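Possible protein of nuclear scaffold (Encephalitozoon cuniculi, PDB 3KAE) probably serves as the Cdc27 subunit of the anaphase-promoting complex, its N-terminal tetratricopeptide repeat domain, the part seen here, forming a homodimer. Local coordinates at residues 6-10 with 100-104; 40-44 with 67-71; 78-82 with 123-127; 85-89 with 116-120; 180-184 with 209-213. All blocks are in the same frame, centred on the assembly; numbering follows the deposited sequence.

Contact 1 of 5, residues 6-10 with 100-104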
# COMPACT_ATOMS: atom_id res chain seq x y z
N ILE C 6 -3.48 8.53 16.96
CA ILE C 6 -4.26 7.83 15.94
C ILE C 6 -4.48 8.71 14.72
O ILE C 6 -4.08 8.36 13.60
CB ILE C 6 -5.63 7.37 16.47
CG1 ILE C 6 -5.45 6.24 17.49
CG2 ILE C 6 -6.50 6.89 15.33
CD1 ILE C 6 -4.71 5.07 16.91
N GLY C 7 -5.11 9.86 14.92
CA GLY C 7 -5.37 10.77 13.81
C GLY C 7 -4.13 11.06 13.00
O GLY C 7 -4.19 11.19 11.78
N LYS C 8 -2.99 11.16 13.69
CA LYS C 8 -1.73 11.44 13.03
C LYS C 8 -1.23 10.25 12.22
O LYS C 8 -0.55 10.42 11.22
CB LYS C 8 -0.66 11.84 14.06
N ILE C 9 -1.52 9.04 12.70
CA ILE C 9 -1.12 7.85 11.99
C ILE C 9 -1.95 7.72 10.70
O ILE C 9 -1.40 7.50 9.63
CB ILE C 9 -1.25 6.58 12.87
CG1 ILE C 9 -0.18 6.58 13.95
CG2 ILE C 9 -1.11 5.30 12.01
CD1 ILE C 9 -0.44 5.61 15.12
N CYS C 10 -3.26 7.91 10.83
CA CYS C 10 -4.16 7.86 9.68
C CYS C 10 -3.70 8.86 8.65
O CYS C 10 -3.59 8.56 7.45
CB CYS C 10 -5.58 8.17 10.10
SG CYS C 10 -6.31 6.86 11.09
N ASP C 100 -10.65 2.56 17.97
CA ASP C 100 -10.98 3.81 17.29
C ASP C 100 -11.62 3.50 15.94
O ASP C 100 -11.16 2.60 15.22
CB ASP C 100 -9.73 4.68 17.11
CG ASP C 100 -10.05 6.06 16.54
OD1 ASP C 100 -9.49 6.42 15.49
OD2 ASP C 100 -10.88 6.79 17.14
N ALA C 101 -12.66 4.25 15.59
CA ALA C 101 -13.42 4.02 14.36
C ALA C 101 -12.56 4.11 13.10
O ALA C 101 -12.82 3.41 12.13
CB ALA C 101 -14.59 4.99 14.28
N ARG C 102 -11.55 4.97 13.12
CA ARG C 102 -10.69 5.15 11.95
C ARG C 102 -9.82 3.91 11.72
O ARG C 102 -9.44 3.60 10.59
CB ARG C 102 -9.82 6.39 12.11
CG ARG C 102 -10.62 7.68 11.97
CD ARG C 102 -9.85 8.86 12.53
NE ARG C 102 -9.67 8.76 13.97
CZ ARG C 102 -9.05 9.67 14.72
NH1 ARG C 102 -8.57 10.77 14.15
NH2 ARG C 102 -8.93 9.50 16.03
N ILE C 103 -9.54 3.21 12.81
CA ILE C 103 -8.76 1.99 12.75
C ILE C 103 -9.64 0.81 12.35
O ILE C 103 -9.24 -0.05 11.57
CB ILE C 103 -8.08 1.72 14.12
CG1 ILE C 103 -7.14 2.88 14.46
CG2 ILE C 103 -7.31 0.42 14.11
CD1 ILE C 103 -6.29 3.32 13.27
N GLN C 104 -10.86 0.79 12.89
CA GLN C 104 -11.78 -0.31 12.69
C GLN C 104 -12.00 -0.53 11.19
O GLN C 104 -12.05 -1.67 10.72
CB GLN C 104 -13.11 -0.02 13.39
CG GLN C 104 -13.88 -1.27 13.85
CD GLN C 104 -13.64 -1.63 15.32
OE1 GLN C 104 -13.53 -0.76 16.18
NE2 GLN C 104 -13.59 -2.93 15.60
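Mixed apolar and polar side chains meet in a surface contact between the first helix of the chain, 5-14, and the short helix 101-104, which lies in the connection between helices 78-89 and 113-126. The apolar part comes from I6 and C10, one helical turn apart and both directed at the partner. I6 CD1 reaches I103 CG1 at 4.1 Å, and C10 SG lies 4.2 Å from I103 CD1 and 3.7 Å from R102 CB. I103, a long branched residue, is buried and also rests on L38 and Y35, tying the short helix to the fold.

Nearer solvent, R102 extends its guanidinium across I6 and G7, with I6 CG2 and G7 N over one face. G7 suits this place because a side chain would collide with the group: its CA is already 3.2 Å from R102 NH1. The charge is answered within its own segment, where R102 NE forms a salt bridge to D100 OD1 at 2.8 Å. D100 N donates to Y35 OH. D100 OD1 also accepts the weak capping bond of R102 N (3.5 Å): an Asp N-cap opening a short inter-repeat helix packed on the first helix of the tetratricopeptide fold.

Contact 2 of 5, residues 40-44 with 67-71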
# COMPACT_ATOMS: atom_id res chain seq x y z
N SER C 40 1.14 -3.78 12.42
CA SER C 40 1.31 -4.83 11.43
C SER C 40 0.90 -4.37 10.02
O SER C 40 1.60 -4.61 9.04
CB SER C 40 0.46 -6.03 11.83
OG SER C 40 1.02 -6.71 12.93
N ILE C 41 -0.23 -3.70 9.94
CA ILE C 41 -0.74 -3.16 8.68
C ILE C 41 0.21 -2.17 8.05
O ILE C 41 0.64 -2.35 6.91
CB ILE C 41 -2.12 -2.52 8.88
CG1 ILE C 41 -3.12 -3.60 9.33
CG2 ILE C 41 -2.61 -1.87 7.60
CD1 ILE C 41 -4.53 -3.12 9.44
N VAL C 42 0.59 -1.14 8.81
CA VAL C 42 1.47 -0.11 8.30
C VAL C 42 2.80 -0.71 7.86
O VAL C 42 3.39 -0.29 6.86
CB VAL C 42 1.65 1.03 9.31
CG1 VAL C 42 2.65 2.05 8.81
CG2 VAL C 42 0.31 1.70 9.58
N LEU C 43 3.25 -1.72 8.57
CA LEU C 43 4.47 -2.43 8.19
C LEU C 43 4.25 -3.17 6.86
O LEU C 43 5.13 -3.20 5.99
CB LEU C 43 4.84 -3.43 9.30
CG LEU C 43 6.22 -3.48 9.97
CD1 LEU C 43 6.96 -2.17 9.94
CD2 LEU C 43 6.08 -3.96 11.42
N TYR C 44 3.07 -3.78 6.71
CA TYR C 44 2.73 -4.46 5.46
C TYR C 44 2.74 -3.43 4.33
O TYR C 44 3.41 -3.62 3.32
CB TYR C 44 1.37 -5.16 5.55
CG TYR C 44 0.95 -5.77 4.22
CD1 TYR C 44 1.33 -7.06 3.86
CD2 TYR C 44 0.22 -5.02 3.29
CE1 TYR C 44 0.98 -7.60 2.64
CE2 TYR C 44 -0.16 -5.57 2.07
CZ TYR C 44 0.24 -6.86 1.76
OH TYR C 44 -0.10 -7.40 0.55
N TYR C 67 -3.75 -10.70 7.24
CA TYR C 67 -2.47 -10.07 6.90
C TYR C 67 -1.32 -11.07 7.02
O TYR C 67 -0.32 -10.98 6.31
CB TYR C 67 -2.22 -8.81 7.76
CG TYR C 67 -2.88 -7.61 7.15
CD1 TYR C 67 -4.19 -7.28 7.45
CD2 TYR C 67 -2.22 -6.85 6.21
CE1 TYR C 67 -4.81 -6.20 6.85
CE2 TYR C 67 -2.84 -5.77 5.60
CZ TYR C 67 -4.13 -5.46 5.92
OH TYR C 67 -4.74 -4.36 5.34
N GLU C 68 -1.48 -12.04 7.89
CA GLU C 68 -0.48 -13.05 8.01
C GLU C 68 -0.34 -13.79 6.69
O GLU C 68 0.77 -13.94 6.17
CB GLU C 68 -0.87 -14.01 9.13
CG GLU C 68 0.29 -14.70 9.76
CD GLU C 68 -0.12 -15.53 10.95
OE1 GLU C 68 -0.54 -14.96 11.99
OE2 GLU C 68 -0.00 -16.76 10.85
N SER C 69 -1.48 -14.23 6.15
CA SER C 69 -1.53 -14.90 4.85
C SER C 69 -0.93 -14.02 3.75
O SER C 69 -0.15 -14.49 2.93
CB SER C 69 -2.96 -15.29 4.49
OG SER C 69 -2.97 -16.26 3.45
N LEU C 70 -1.26 -12.72 3.75
CA LEU C 70 -0.67 -11.82 2.74
C LEU C 70 0.85 -11.78 2.83
O LEU C 70 1.53 -11.84 1.79
CB LEU C 70 -1.22 -10.40 2.87
CG LEU C 70 -2.72 -10.17 2.75
CD1 LEU C 70 -3.02 -8.67 2.92
CD2 LEU C 70 -3.23 -10.72 1.42
N CYS C 71 1.38 -11.67 4.06
CA CYS C 71 2.82 -11.57 4.27
C CYS C 71 3.48 -12.85 3.84
O CYS C 71 4.51 -12.83 3.17
CB CYS C 71 3.17 -11.29 5.75
SG CYS C 71 2.64 -9.68 6.39
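Y44 is the chief bump: its ring pushes from helix 36-45 into a hollow on helix 62-74 lined by Y67, L70 and C71. L70 CB comes within 3.6 Å of Y44 CE1, and L70 CD1 and Y67 CD2 cover one face of the ring, while C71 SG sits at its edge, 3.9 Å from Y44 CD1, as a sulfur-aromatic contact. Y67 fills the return hollow between I41 and Y44, one turn apart. It presents its edge to the face of Y44 in a T-shaped pair, with ring centroids 5.4 Å apart and planes at 79°, and I41 CG1 lies over the face of the Y67 ring, 4.1 Å from its centroid. Nearly parallel segments, 26° apart with axes 11.0 Å from each other, fit the stacking of successive A helices in tetratricopeptide repeats; the rings of Y44 and Y67 span the space. Beyond the hollow, Y67 OH is hydrogen-bonded to R16 NE of the second subunit, and that R16 also packs on Y44 and L70.

Contact 3 of 5, residues 78-82 with 123-127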
# COMPACT_ATOMS: atom_id res chain seq x y z
N TYR C 78 3.63 -20.52 0.78
CA TYR C 78 2.23 -20.75 0.48
C TYR C 78 1.53 -21.64 1.50
O TYR C 78 0.34 -21.46 1.77
CB TYR C 78 2.06 -21.28 -0.96
CG TYR C 78 2.71 -20.37 -1.99
CD1 TYR C 78 2.46 -19.01 -2.00
CD2 TYR C 78 3.58 -20.88 -2.95
CE1 TYR C 78 3.06 -18.17 -2.93
CE2 TYR C 78 4.18 -20.05 -3.90
CZ TYR C 78 3.92 -18.70 -3.87
OH TYR C 78 4.50 -17.86 -4.80
N LYS C 79 2.27 -22.58 2.09
CA LYS C 79 1.66 -23.52 3.01
C LYS C 79 1.19 -22.77 4.24
O LYS C 79 0.13 -23.04 4.79
CB LYS C 79 2.64 -24.63 3.39
N LYS C 80 2.01 -21.81 4.66
CA LYS C 80 1.67 -21.01 5.83
C LYS C 80 0.57 -20.01 5.49
O LYS C 80 -0.37 -19.84 6.27
CB LYS C 80 2.90 -20.32 6.39
CG LYS C 80 3.88 -21.28 7.06
CD LYS C 80 4.98 -20.54 7.82
CE LYS C 80 5.90 -21.50 8.58
NZ LYS C 80 6.98 -22.08 7.72
N ALA C 81 0.67 -19.38 4.32
CA ALA C 81 -0.38 -18.50 3.82
C ALA C 81 -1.73 -19.20 3.88
O ALA C 81 -2.70 -18.66 4.43
CB ALA C 81 -0.08 -18.03 2.41
N ILE C 82 -1.79 -20.41 3.33
CA ILE C 82 -3.00 -21.22 3.34
C ILE C 82 -3.46 -21.53 4.76
O ILE C 82 -4.62 -21.33 5.11
CB ILE C 82 -2.77 -22.54 2.59
CG1 ILE C 82 -2.48 -22.25 1.12
CG2 ILE C 82 -3.97 -23.48 2.78
CD1 ILE C 82 -2.29 -23.49 0.25
N LEU C 123 -3.44 -19.21 -3.77
CA LEU C 123 -2.50 -20.03 -3.02
C LEU C 123 -2.47 -21.49 -3.50
O LEU C 123 -1.38 -22.03 -3.71
CB LEU C 123 -2.77 -19.94 -1.51
CG LEU C 123 -2.66 -18.50 -0.96
CD1 LEU C 123 -3.30 -18.35 0.42
CD2 LEU C 123 -1.21 -18.00 -0.94
N CYS C 124 -3.65 -22.12 -3.64
CA CYS C 124 -3.73 -23.50 -4.16
C CYS C 124 -3.07 -23.58 -5.50
O CYS C 124 -2.25 -24.45 -5.74
CB CYS C 124 -5.17 -24.00 -4.30
SG CYS C 124 -6.02 -24.26 -2.74
N THR C 125 -3.42 -22.64 -6.38
CA THR C 125 -2.82 -22.56 -7.71
C THR C 125 -1.30 -22.42 -7.67
O THR C 125 -0.58 -23.21 -8.28
CB THR C 125 -3.40 -21.40 -8.51
OG1 THR C 125 -4.79 -21.64 -8.76
CG2 THR C 125 -2.65 -21.24 -9.82
N LEU C 126 -0.81 -21.41 -6.96
CA LEU C 126 0.62 -21.15 -6.90
C LEU C 126 1.33 -22.34 -6.26
O LEU C 126 2.52 -22.56 -6.48
CB LEU C 126 0.89 -19.91 -6.07
CG LEU C 126 0.58 -18.58 -6.74
CD1 LEU C 126 0.41 -17.49 -5.68
CD2 LEU C 126 1.69 -18.23 -7.71
N SER C 127 0.57 -23.10 -5.48
CA SER C 127 1.12 -24.18 -4.68
C SER C 127 1.03 -25.52 -5.42
O SER C 127 1.47 -26.57 -4.93
CB SER C 127 0.39 -24.23 -3.33
OG SER C 127 1.10 -24.98 -2.37
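Y78, L123 and I82 account for most of the surface that the start of helix 78-89 and the end of helix 113-126 bury in each other. Y78, the first residue of its helix, lays its ring against L126, whose CB stands 4.0 Å from the ring centroid and 14° off the normal, a CH-pi contact. The ring is broad enough to touch L126 CD1 with CE1 at 3.9 Å and also L123 CD2 with CD1 at 4.0 Å.

L123 fills the space between the other two principal residues and A81. Its CB is 3.5 Å from I82 CG1. A small residue suits position 81, since A81 CB, directed at the partner, is already 3.5 Å from L123 CD2; the closest CA pair, Y78 and L123, lies 5.9 Å apart. I82 starts sideways, yet its extended chain brings CD1 to 4.3 Å from C124 N. Helix 78-89, probably a B helix, here meets the A helix of the next repeat, 113-126; L123 also touches S69 and K73 of helix 62-74, the A helix paired with 78-89. With neither a hydrogen bond nor a salt bridge between them, the segments rely on the fit of aliphatic groups and one aromatic face.

Contact 4 of 5, residues 85-89 with 116-120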
# COMPACT_ATOMS: atom_id res chain seq x y z
N LEU C 85 -5.21 -18.63 6.47
CA LEU C 85 -6.54 -18.30 5.99
C LEU C 85 -7.57 -19.28 6.50
O LEU C 85 -8.68 -18.89 6.87
CB LEU C 85 -6.58 -18.33 4.46
CG LEU C 85 -6.09 -17.13 3.68
CD1 LEU C 85 -6.27 -17.43 2.21
CD2 LEU C 85 -6.87 -15.90 4.08
N GLU C 86 -7.22 -20.56 6.49
CA GLU C 86 -8.13 -21.61 6.93
C GLU C 86 -8.55 -21.39 8.38
O GLU C 86 -9.67 -21.71 8.76
CB GLU C 86 -7.47 -22.98 6.78
CG GLU C 86 -7.23 -23.40 5.33
CD GLU C 86 -6.45 -24.70 5.24
OE1 GLU C 86 -5.69 -25.02 6.19
OE2 GLU C 86 -6.60 -25.40 4.22
N SER C 87 -7.63 -20.85 9.18
CA SER C 87 -7.95 -20.52 10.57
C SER C 87 -9.20 -19.66 10.63
O SER C 87 -10.06 -19.86 11.48
CB SER C 87 -6.78 -19.77 11.23
OG SER C 87 -5.65 -20.61 11.38
N ILE C 88 -9.31 -18.71 9.71
CA ILE C 88 -10.47 -17.83 9.66
C ILE C 88 -11.72 -18.59 9.22
O ILE C 88 -12.71 -18.64 9.94
CB ILE C 88 -10.25 -16.67 8.66
CG1 ILE C 88 -8.90 -16.00 8.91
CG2 ILE C 88 -11.41 -15.68 8.75
CD1 ILE C 88 -8.60 -14.83 7.99
N LEU C 89 -11.65 -19.18 8.03
CA LEU C 89 -12.77 -19.91 7.46
C LEU C 89 -13.23 -21.05 8.36
O LEU C 89 -14.42 -21.37 8.40
CB LEU C 89 -12.39 -20.43 6.08
CG LEU C 89 -12.37 -19.33 5.03
CD1 LEU C 89 -12.18 -19.91 3.63
CD2 LEU C 89 -13.65 -18.50 5.10
N PHE C 116 -11.31 -14.34 0.98
CA PHE C 116 -10.58 -15.51 1.49
C PHE C 116 -10.51 -16.65 0.46
O PHE C 116 -9.46 -17.24 0.24
CB PHE C 116 -11.19 -16.03 2.80
CG PHE C 116 -11.51 -14.95 3.80
CD1 PHE C 116 -10.56 -14.01 4.16
CD2 PHE C 116 -12.76 -14.88 4.39
CE1 PHE C 116 -10.85 -13.02 5.08
CE2 PHE C 116 -13.06 -13.89 5.32
CZ PHE C 116 -12.10 -12.96 5.66
N GLU C 117 -11.65 -16.97 -0.15
CA GLU C 117 -11.72 -18.02 -1.17
C GLU C 117 -10.88 -17.65 -2.39
O GLU C 117 -10.25 -18.51 -3.00
CB GLU C 117 -13.17 -18.27 -1.59
CG GLU C 117 -14.05 -18.81 -0.47
CD GLU C 117 -13.68 -20.22 -0.07
OE1 GLU C 117 -12.84 -20.84 -0.77
OE2 GLU C 117 -14.22 -20.72 0.94
N SER C 118 -10.87 -16.36 -2.73
CA SER C 118 -10.07 -15.87 -3.84
C SER C 118 -8.59 -16.06 -3.57
O SER C 118 -7.86 -16.60 -4.41
CB SER C 118 -10.38 -14.39 -4.10
OG SER C 118 -9.47 -13.85 -5.04
N LEU C 119 -8.15 -15.62 -2.40
CA LEU C 119 -6.76 -15.73 -1.99
C LEU C 119 -6.39 -17.20 -1.86
O LEU C 119 -5.31 -17.62 -2.26
CB LEU C 119 -6.57 -15.00 -0.65
CG LEU C 119 -5.23 -14.38 -0.23
CD1 LEU C 119 -4.52 -15.24 0.77
CD2 LEU C 119 -4.32 -14.04 -1.43
N LEU C 120 -7.31 -17.97 -1.30
CA LEU C 120 -7.16 -19.41 -1.21
C LEU C 120 -7.01 -20.04 -2.62
O LEU C 120 -6.27 -21.00 -2.80
CB LEU C 120 -8.40 -19.95 -0.52
CG LEU C 120 -8.28 -20.89 0.67
CD1 LEU C 120 -6.91 -21.04 1.30
CD2 LEU C 120 -9.42 -20.76 1.67
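Where the B helix of one tetratricopeptide repeat, 78-89, meets the A helix of the next, 113-126, their segments run roughly antiparallel, at 148° with axes 10.6 Å apart, and leucines fill much of the gap. L85, I88 and L89 all point toward the partner, and all take m at chi1 and t at chi2, so each chain extends straight out from its helix. L85 and L89, four residues and about one turn apart, both touch L120, one through each of its methyls: L85 CD1 reaches L120 CD1 at 3.8 Å, and L89 CD1 reaches L120 CD2 at 3.5 Å.

On the facing helix the conformations are less regular. L120 has chi1 of -129° and chi2 of 12°, both between the usual wells, which may reflect the model as much as the packing; the residue also touches H136 of helix 130-143. F116, at m, swings its ring toward the other helix, so that I88 CG2 lies over one face, I88 CD1 is 4.1 Å from F116 CE1, L89 CD2 is 3.8 Å from F116 CD2, and L85 CD2 is 4.1 Å from F116 CD1. A flat ring suits this place, since it can meet three aliphatic chains at once. E117 begins by pointing away, but its two m torsions fold the chain back. Its OE1 is hydrogen-bonded to H136 ND1, while E117 OE2 lies 3.5 Å from L89 CD1.

Contact 5 of 5, residues 180-184 with 209-213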
# COMPACT_ATOMS: atom_id res chain seq x y z
N TYR C 180 -19.28 -7.74 -18.35
CA TYR C 180 -17.97 -8.03 -18.90
C TYR C 180 -17.72 -9.53 -18.90
O TYR C 180 -17.14 -10.09 -19.84
CB TYR C 180 -16.87 -7.32 -18.12
CG TYR C 180 -15.51 -7.95 -18.25
CD1 TYR C 180 -15.09 -8.92 -17.36
CD2 TYR C 180 -14.63 -7.56 -19.26
CE1 TYR C 180 -13.83 -9.50 -17.47
CE2 TYR C 180 -13.37 -8.15 -19.39
CZ TYR C 180 -12.98 -9.11 -18.48
OH TYR C 180 -11.75 -9.68 -18.59
N VAL C 181 -18.18 -10.18 -17.84
CA VAL C 181 -18.07 -11.61 -17.72
C VAL C 181 -18.96 -12.32 -18.74
O VAL C 181 -18.54 -13.28 -19.38
CB VAL C 181 -18.44 -12.08 -16.31
CG1 VAL C 181 -18.20 -13.57 -16.17
CG2 VAL C 181 -17.65 -11.31 -15.26
N SER C 182 -20.20 -11.85 -18.88
CA SER C 182 -21.14 -12.40 -19.85
C SER C 182 -20.55 -12.35 -21.25
O SER C 182 -20.57 -13.35 -21.99
CB SER C 182 -22.45 -11.61 -19.82
OG SER C 182 -22.97 -11.52 -18.51
N ASP C 183 -20.03 -11.18 -21.62
CA ASP C 183 -19.46 -10.99 -22.94
C ASP C 183 -18.31 -11.94 -23.18
O ASP C 183 -18.19 -12.52 -24.27
CB ASP C 183 -19.00 -9.54 -23.11
CG ASP C 183 -20.16 -8.57 -23.16
OD1 ASP C 183 -21.32 -9.01 -23.06
OD2 ASP C 183 -19.91 -7.36 -23.29
N SER C 184 -17.48 -12.11 -22.15
CA SER C 184 -16.31 -12.98 -22.22
C SER C 184 -16.74 -14.42 -22.43
O SER C 184 -16.17 -15.14 -23.25
CB SER C 184 -15.46 -12.85 -20.94
OG SER C 184 -14.98 -11.52 -20.76
N TYR C 209 -8.65 -5.39 -20.98
CA TYR C 209 -8.80 -6.75 -20.49
C TYR C 209 -9.49 -7.64 -21.52
O TYR C 209 -8.98 -8.70 -21.86
CB TYR C 209 -9.60 -6.76 -19.18
CG TYR C 209 -8.97 -5.98 -18.06
CD1 TYR C 209 -8.10 -6.60 -17.17
CD2 TYR C 209 -9.25 -4.63 -17.88
CE1 TYR C 209 -7.52 -5.90 -16.13
CE2 TYR C 209 -8.68 -3.91 -16.85
CZ TYR C 209 -7.81 -4.55 -15.96
OH TYR C 209 -7.21 -3.85 -14.91
N PHE C 210 -10.63 -7.19 -22.03
CA PHE C 210 -11.40 -8.01 -22.98
C PHE C 210 -10.59 -8.37 -24.23
O PHE C 210 -10.41 -9.54 -24.56
CB PHE C 210 -12.70 -7.33 -23.37
CG PHE C 210 -13.66 -8.23 -24.11
CD1 PHE C 210 -14.57 -9.00 -23.41
CD2 PHE C 210 -13.62 -8.33 -25.49
CE1 PHE C 210 -15.44 -9.84 -24.06
CE2 PHE C 210 -14.49 -9.16 -26.17
CZ PHE C 210 -15.41 -9.92 -25.45
N ILE C 211 -10.07 -7.36 -24.91
CA ILE C 211 -9.24 -7.59 -26.08
C ILE C 211 -8.01 -8.45 -25.77
O ILE C 211 -7.59 -9.26 -26.60
CB ILE C 211 -8.81 -6.27 -26.73
CG1 ILE C 211 -10.03 -5.37 -26.99
CG2 ILE C 211 -8.04 -6.53 -28.02
CD1 ILE C 211 -11.17 -6.07 -27.61
N SER C 212 -7.42 -8.26 -24.59
CA SER C 212 -6.27 -9.07 -24.18
C SER C 212 -6.70 -10.55 -24.08
O SER C 212 -6.04 -11.45 -24.60
CB SER C 212 -5.68 -8.59 -22.84
OG SER C 212 -5.07 -7.33 -22.99
N ASN C 213 -7.82 -10.79 -23.42
CA ASN C 213 -8.29 -12.14 -23.30
C ASN C 213 -8.63 -12.68 -24.71
O ASN C 213 -8.34 -13.83 -25.04
CB ASN C 213 -9.46 -12.21 -22.34
CG ASN C 213 -9.03 -12.09 -20.88
OD1 ASN C 213 -7.88 -12.36 -20.54
ND2 ASN C 213 -9.95 -11.70 -20.01
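Apolar contacts come first, and they centre on two rings. Y180, from helix 176-190, reaches across in the t rotamer until its CE2 is 4.1 Å from F210 CB and 4.0 Å from Y209 CB. F210, from helix 206-220 and also t, answers by sending its ring edge toward the backbone of the other helix: F210 CE1 is 3.7 Å from D183 CB and 3.6 Å from S184 N. A small residue suits position 184, where the ring passes close by; S184 OG is 3.7 Å from F210 CD1. Both segments run almost parallel, 20° apart with axes separated by 11.0 Å, consistent with the A helices of neighbouring tetratricopeptide repeats, and long aromatic side chains span that distance. The aromatic cluster extends further: the F210 ring stacks on that of Y199, while Y180 and Y209 each make an edge-to-face contact with F23 of the second subunit.

Polar contacts are local or shared with a third party. S184 OG turns back to donate to Y180 O at 2.7 Å, which satisfies the hydroxyl within its own helix. Y180 OH and N213 ND2 come within 3.1 Å at an angle too poor for a hydrogen bond; instead the carboxylate of E151 receives both, OE2 bonding to Y180 OH and OE1 to N213 ND2. D183 OD2 forms a salt bridge with K198 NZ and a hydrogen bond with Y199 OH.

Overall arrangement
Contact 1 closes a long loop of chain in which contact 2 is nested, with centres about 17 Å apart; contacts 3 and 4 alternate with contact 1 along the chain. Contacts 3 and 4 share helices 78-89 and 113-126, their centres about 10 Å apart. S69 of helix 62-74 links contact 2 to both, its OG lying 2.6 Å from A81 O in a probable hydrogen bond and packing on L85. Contact 5 opens last, its centre about 27 Å from those of contacts 3 and 4. Successive helix pairs thus build a tetratricopeptide superhelix, with contacts 2 and 5, about 32 Å apart between centres and on opposite sides of the chain's centre, both touching the second subunit of the homodimer.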